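Local coordinates for protein acyl-coenzyme A thioesterase THEM4 (Rhodococcus sp., PDB 2OV9) that probably hydrolyses fatty acyl-coenzyme A thioesters to free fatty acids and coenzyme A, as a hotdog-fold enzyme of the THEM4/THEM5 family, at residues B[6-9]-B[10-13]; B[51-54]-B[55-58]. All blocks are in the same frame, centred on the assembly; numbering follows the deposited sequence.

Overall arrangement
The two contacts come in series along the chain, and both are local. Contact 1 (6-9 with 10-13) is a tight turn in the loop before strand 16-17. It rests near the end of helix 131-148, the long helix of the hotdog thioesterase domain. Contact 2 (51-54 with 55-58) is the first part of helix 51-67, in the N-terminal helical domain. Their centres are 47 Å apart, their nearest atoms about 34 Å, and they lie on opposite sides of the chain's centre. They share no helix or strand. Contact 1 is a surface turn that lies against the hotdog helix 131-148, while contact 2 packs on the second subunit.

Contact 1 of 2, residues B[6-9]-B[10-13]; sequences HPTF and ENSP
Asn11 folds its side-chain amide back against Thr8, and the two side chains cross at about a right angle. The Asn11 CG sits between its own backbone N and carbonyl carbon (chi1 66°), which turns the amide toward the preceding residues. There Asn11 OD1 accepts the N-H of Thr8, with OD1 to Thr8 N 2.7 Å, in an almost straight bond. That donor stands above the Asn11 carbonyl plane rather than on a lone pair. The hydroxyl OG of Ser12 reaches Asn11 OD1 from the opposite face, at 2.9 Å. The other end of the amide is used too: Asn11 ND2 donates to His6 O at 3.3 Å, with the acceptor close to the amide plane.

Thr8 is the first residue of the turn and supplies two acceptors. Thr8 OG1 accepts the N-H of Glu10, with OG1 to Glu10 N 3.2 Å, which makes an ST turn. Thr8 O accepts the N-H of Asn11 (O to N 3.1 Å), closing a type I beta-turn over Phe9 and Glu10. A weak bond from Ser12 N goes to the same carbonyl.

Glu10 runs beside Phe9 in the same direction. Glu10 CG lies over one face of the Phe9 ring, 3.8 Å from its centroid, as a CH-pi contact. The carboxylate continues over the rim of that face, its plane 28° from the ring. Ser12 OG also touches Pro7 CB at 3.4 Å. A water donates to Phe9 O and Ser12 O and so bridges the two carbonyls.

Phe9 is also tied to Trp148 of helix 131-148 by backbone hydrogen bonding, and the side chains of Phe9 and Ser12 touch it. Within the turn, both ends of the Asn11 amide are bonded and OD1 is gripped from two faces. This should fix the amide's rotation, although the loop lies at the surface.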
ATOM      1  N   HIS B   6      -1.398 -26.025  -8.797  1.00 47.47           N
ATOM      2  CA  HIS B   6      -0.573 -24.865  -8.448  0.50 46.76           C
ATOM      3  C   HIS B   6       0.904 -25.250  -8.302  1.00 46.00           C
ATOM      4  O   HIS B   6       1.221 -26.269  -7.689  1.00 46.55           O
ATOM      5  CB  HIS B   6      -1.094 -24.174  -7.170  0.50 47.04           C
ATOM      6  CG  HIS B   6      -0.125 -23.203  -6.563  0.50 47.83           C
ATOM      7  ND1 HIS B   6       0.218 -22.012  -7.168  0.50 48.75           N
ATOM      8  CD2 HIS B   6       0.578 -23.248  -5.406  0.50 48.40           C
ATOM      9  CE1 HIS B   6       1.097 -21.372  -6.419  0.50 47.41           C
ATOM     10  NE2 HIS B   6       1.334 -22.100  -5.343  0.50 47.81           N
ATOM     11  N   PRO B   7       1.818 -24.440  -8.888  1.00 44.58           N
ATOM     12  CA  PRO B   7       3.268 -24.665  -8.749  1.00 42.91           C
ATOM     13  C   PRO B   7       3.745 -24.574  -7.304  1.00 41.25           C
ATOM     14  O   PRO B   7       3.388 -23.639  -6.600  1.00 39.86           O
ATOM     15  CB  PRO B   7       3.889 -23.508  -9.545  1.00 43.32           C
ATOM     16  CG  PRO B   7       2.822 -23.047 -10.469  1.00 44.70           C
ATOM     17  CD  PRO B   7       1.523 -23.286  -9.760  1.00 44.51           C
ATOM     18  N   THR B   8       4.556 -25.537  -6.876  1.00 39.79           N
ATOM     19  CA  THR B   8       5.186 -25.518  -5.557  1.00 38.86           C
ATOM     20  C   THR B   8       6.649 -25.879  -5.705  1.00 38.91           C
ATOM     21  O   THR B   8       7.066 -26.340  -6.756  1.00 37.77           O
ATOM     22  CB  THR B   8       4.620 -26.571  -4.623  1.00 38.66           C
ATOM     23  OG1 THR B   8       5.023 -27.860  -5.104  1.00 38.35           O
ATOM     24  CG2 THR B   8       3.095 -26.494  -4.555  1.00 39.02           C
ATOM     25  N   PHE B   9       7.411 -25.702  -4.631  1.00 38.59           N
ATOM     26  CA  PHE B   9       8.840 -25.994  -4.642  1.00 39.36           C
ATOM     27  C   PHE B   9       9.152 -27.461  -4.980  1.00 39.44           C
ATOM     28  O   PHE B   9      10.278 -27.785  -5.316  1.00 39.75           O
ATOM     29  CB  PHE B   9       9.493 -25.570  -3.308  1.00 39.69           C
ATOM     30  CG  PHE B   9       9.176 -26.477  -2.148  1.00 40.05           C
ATOM     31  CD1 PHE B   9       7.917 -26.462  -1.553  1.00 40.58           C
ATOM     32  CD2 PHE B   9      10.150 -27.336  -1.638  1.00 41.36           C
ATOM     33  CE1 PHE B   9       7.632 -27.285  -0.478  1.00 40.91           C
ATOM     34  CE2 PHE B   9       9.871 -28.179  -0.565  1.00 41.16           C
ATOM     35  CZ  PHE B   9       8.612 -28.158   0.014  1.00 41.33           C
ATOM     36  N   GLU B  10       8.159 -28.341  -4.902  1.00 39.88           N
ATOM     37  CA  GLU B  10       8.394 -29.762  -5.222  1.00 40.06           C
ATOM     38  C   GLU B  10       8.074 -30.149  -6.664  1.00 39.74           C
ATOM     39  O   GLU B  10       8.601 -31.153  -7.184  1.00 40.08           O
ATOM     40  CB  GLU B  10       7.618 -30.658  -4.257  1.00 40.21           C
ATOM     41  CG  GLU B  10       8.133 -30.563  -2.844  1.00 43.13           C
ATOM     42  CD  GLU B  10       7.236 -31.232  -1.836  1.00 47.34           C
ATOM     43  OE1 GLU B  10       7.774 -31.716  -0.818  1.00 49.44           O
ATOM     44  OE2 GLU B  10       6.003 -31.295  -2.062  1.00 50.26           O
ATOM     45  N   ASN B  11       7.193 -29.395  -7.309  1.00 38.50           N
ATOM     46  CA  ASN B  11       6.731 -29.789  -8.640  1.00 37.89           C
ATOM     47  C   ASN B  11       7.166 -28.855  -9.765  1.00 36.52           C
ATOM     48  O   ASN B  11       6.832 -29.073 -10.911  1.00 36.13           O
ATOM     49  CB  ASN B  11       5.204 -29.990  -8.643  1.00 37.69           C
ATOM     50  CG  ASN B  11       4.445 -28.706  -8.409  1.00 40.39           C
ATOM     51  OD1 ASN B  11       4.962 -27.595  -8.651  1.00 41.71           O
ATOM     52  ND2 ASN B  11       3.200 -28.838  -7.948  1.00 41.06           N
ATOM     53  N   SER B  12       7.910 -27.810  -9.418  1.00 36.41           N
ATOM     54  CA  SER B  12       8.336 -26.792 -10.369  1.00 35.82           C
ATOM     55  C   SER B  12       9.817 -26.509 -10.193  1.00 35.07           C
ATOM     56  O   SER B  12      10.321 -26.633  -9.081  1.00 35.31           O
ATOM     57  CB  SER B  12       7.502 -25.526 -10.147  1.00 36.08           C
ATOM     58  OG  SER B  12       6.165 -25.757 -10.580  1.00 36.52           O
ATOM     59  N   PRO B  13      10.534 -26.183 -11.292  1.00 34.39           N
ATOM     60  CA  PRO B  13      11.960 -25.820 -11.138  1.00 34.57           C
ATOM     61  C   PRO B  13      12.191 -24.561 -10.313  1.00 34.89           C
ATOM     62  O   PRO B  13      11.347 -23.660 -10.269  1.00 34.32           O
ATOM     63  CB  PRO B  13      12.465 -25.580 -12.580  1.00 33.98           C
ATOM     64  CG  PRO B  13      11.289 -25.769 -13.483  1.00 34.67           C
ATOM     65  CD  PRO B  13      10.076 -26.166 -12.697  1.00 34.34           C
TER
HETATM   66  O   HOH W   1      11.984 -26.537  -6.830  1.00 47.88           O

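Contact 2 of 2, residues B[51-54]-B[55-58]; sequences LERV and AEEL
The Arg53 guanidinium has the aliphatic part of Glu57 over one face and Glu56 at its edge. Glu57 CG lies 3.8 Å from Arg53 NE. The Glu57 carboxylate is turned nearly parallel to the guanidinium, 12° between the planes, but Glu57 OE2 is 4.5 Å from Arg53 NE and well out of the guanidinium plane. Any attraction there is probably one of charges alone, with no N-H aimed at the oxygen. Glu57 was modelled in two conformers, so this detail is less certain.

Glu56 makes the real salt bridge. Arg53 NH1 donates to Glu56 OE1 at 3.0 Å, with the oxygen in the guanidinium plane. NH1 meets OE1 on its anti side, and the carboxylate stands steeply to the guanidinium, 77° between planes. The Arg53 chain leaves with CG anti to the backbone N and bends at chi2 (62°), which brings its end to Glu56 and Glu57. Glu52 OE2 is 4.5 Å from Glu56 OE2. The arginine would probably offset part of the repulsion between these two carboxylates.

The backbone is regular helix. Ala55, Glu56, Glu57 and Leu58 each donate their backbone N-H to the carbonyl four residues earlier. Val54 and Leu58 lie side by side, pointing the same way, with Val54 CG1 4.0 Å from Leu58 CD1.

This apolar side packs on the second subunit. Leu51 meets Leu65 and Val54 meets Ile61, both on helix 51-67 of that subunit, while Leu58 meets Ala33 on its helix 26-43. The helical domains thus join between the two chains.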
ATOM      1  N   LEU B  51      -3.188  21.966 -15.025  1.00 35.43           N
ATOM      2  CA  LEU B  51      -3.738  20.860 -14.259  1.00 35.15           C
ATOM      3  C   LEU B  51      -5.264  20.820 -14.310  1.00 35.28           C
ATOM      4  O   LEU B  51      -5.857  19.771 -14.084  1.00 35.93           O
ATOM      5  CB  LEU B  51      -3.249  20.876 -12.794  1.00 35.57           C
ATOM      6  CG  LEU B  51      -1.779  20.494 -12.558  1.00 35.58           C
ATOM      7  CD1 LEU B  51      -1.365  20.839 -11.122  1.00 35.78           C
ATOM      8  CD2 LEU B  51      -1.573  19.001 -12.790  1.00 38.83           C
ATOM      9  N   GLU B  52      -5.900  21.946 -14.598  1.00 35.02           N
ATOM     10  CA  GLU B  52      -7.346  21.952 -14.797  1.00 35.12           C
ATOM     11  C   GLU B  52      -7.767  21.049 -15.979  1.00 34.71           C
ATOM     12  O   GLU B  52      -8.640  20.181 -15.846  1.00 34.56           O
ATOM     13  CB  GLU B  52      -7.848  23.385 -14.985  1.00 36.14           C
ATOM     14  CG  GLU B  52      -9.336  23.473 -15.285  1.00 36.72           C
ATOM     15  CD  GLU B  52      -9.785  24.870 -15.639  1.00 40.80           C
ATOM     16  OE1 GLU B  52      -8.950  25.811 -15.644  1.00 40.34           O
ATOM     17  OE2 GLU B  52     -10.991  25.019 -15.920  1.00 41.02           O
ATOM     18  N   ARG B  53      -7.155  21.254 -17.137  1.00 34.42           N
ATOM     19  CA  ARG B  53      -7.438  20.430 -18.304  1.00 33.90           C
ATOM     20  C   ARG B  53      -6.960  18.980 -18.075  1.00 33.67           C
ATOM     21  O   ARG B  53      -7.657  18.031 -18.432  1.00 33.53           O
ATOM     22  CB  ARG B  53      -6.816  21.056 -19.573  1.00 34.14           C
ATOM     23  CG  ARG B  53      -6.969  20.218 -20.869  1.00 33.64           C
ATOM     24  CD  ARG B  53      -8.411  20.025 -21.255  1.00 34.38           C
ATOM     25  NE  ARG B  53      -8.559  18.880 -22.147  1.00 34.95           N
ATOM     26  CZ  ARG B  53      -9.679  18.178 -22.308  1.00 37.14           C
ATOM     27  NH1 ARG B  53     -10.794  18.498 -21.639  1.00 32.38           N
ATOM     28  NH2 ARG B  53      -9.685  17.158 -23.155  1.00 36.94           N
ATOM     29  N   VAL B  54      -5.804  18.806 -17.445  1.00 33.90           N
ATOM     30  CA  VAL B  54      -5.290  17.444 -17.160  1.00 34.36           C
ATOM     31  C   VAL B  54      -6.316  16.640 -16.337  1.00 34.76           C
ATOM     32  O   VAL B  54      -6.595  15.466 -16.645  1.00 35.30           O
ATOM     33  CB  VAL B  54      -3.908  17.502 -16.475  1.00 34.90           C
ATOM     34  CG1 VAL B  54      -3.488  16.144 -15.857  1.00 35.53           C
ATOM     35  CG2 VAL B  54      -2.857  17.989 -17.478  1.00 35.82           C
ATOM     36  N   ALA B  55      -6.911  17.275 -15.329  1.00 35.30           N
ATOM     37  CA  ALA B  55      -7.979  16.605 -14.546  1.00 35.79           C
ATOM     38  C   ALA B  55      -9.186  16.223 -15.428  1.00 36.43           C
ATOM     39  O   ALA B  55      -9.758  15.128 -15.306  1.00 36.72           O
ATOM     40  CB  ALA B  55      -8.400  17.458 -13.388  1.00 36.67           C
ATOM     41  N   GLU B  56      -9.579  17.114 -16.333  1.00 36.68           N
ATOM     42  CA  GLU B  56     -10.646  16.787 -17.274  1.00 36.25           C
ATOM     43  C   GLU B  56     -10.290  15.566 -18.135  1.00 36.33           C
ATOM     44  O   GLU B  56     -11.100  14.660 -18.294  1.00 36.93           O
ATOM     45  CB  GLU B  56     -10.979  17.995 -18.130  1.00 36.31           C
ATOM     46  CG  GLU B  56     -11.526  19.183 -17.348  1.00 34.47           C
ATOM     47  CD  GLU B  56     -11.798  20.382 -18.234  1.00 35.12           C
ATOM     48  OE1 GLU B  56     -11.263  20.417 -19.360  1.00 33.15           O
ATOM     49  OE2 GLU B  56     -12.557  21.293 -17.825  1.00 36.59           O
ATOM     50  N   GLU B  57      -9.067  15.532 -18.653  1.00 36.76           N
ATOM     51  CA  GLU B  57      -8.565  14.422 -19.471  0.50 36.29           C
ATOM     52  C   GLU B  57      -8.595  13.104 -18.714  1.00 36.83           C
ATOM     53  O   GLU B  57      -9.020  12.063 -19.241  1.00 36.82           O
ATOM     54  CB  GLU B  57      -7.119  14.671 -19.848  0.50 35.94           C
ATOM     55  CG  GLU B  57      -6.885  15.732 -20.871  0.50 34.16           C
ATOM     56  CD  GLU B  57      -5.444  15.747 -21.296  0.50 32.48           C
ATOM     57  OE1 GLU B  57      -5.010  14.753 -21.930  0.50 28.80           O
ATOM     58  OE2 GLU B  57      -4.755  16.743 -20.974  0.50 30.55           O
ATOM     59  N   LEU B  58      -8.119  13.144 -17.476  1.00 36.19           N
ATOM     60  CA  LEU B  58      -8.037  11.938 -16.653  1.00 36.11           C
ATOM     61  C   LEU B  58      -9.429  11.431 -16.338  1.00 35.86           C
ATOM     62  O   LEU B  58      -9.692  10.233 -16.470  1.00 35.35           O
ATOM     63  CB  LEU B  58      -7.257  12.182 -15.365  1.00 35.53           C
ATOM     64  CG  LEU B  58      -5.732  12.258 -15.560  1.00 36.62           C
ATOM     65  CD1 LEU B  58      -5.095  12.833 -14.313  1.00 36.28           C
ATOM     66  CD2 LEU B  58      -5.184  10.863 -15.862  1.00 35.70           C
TER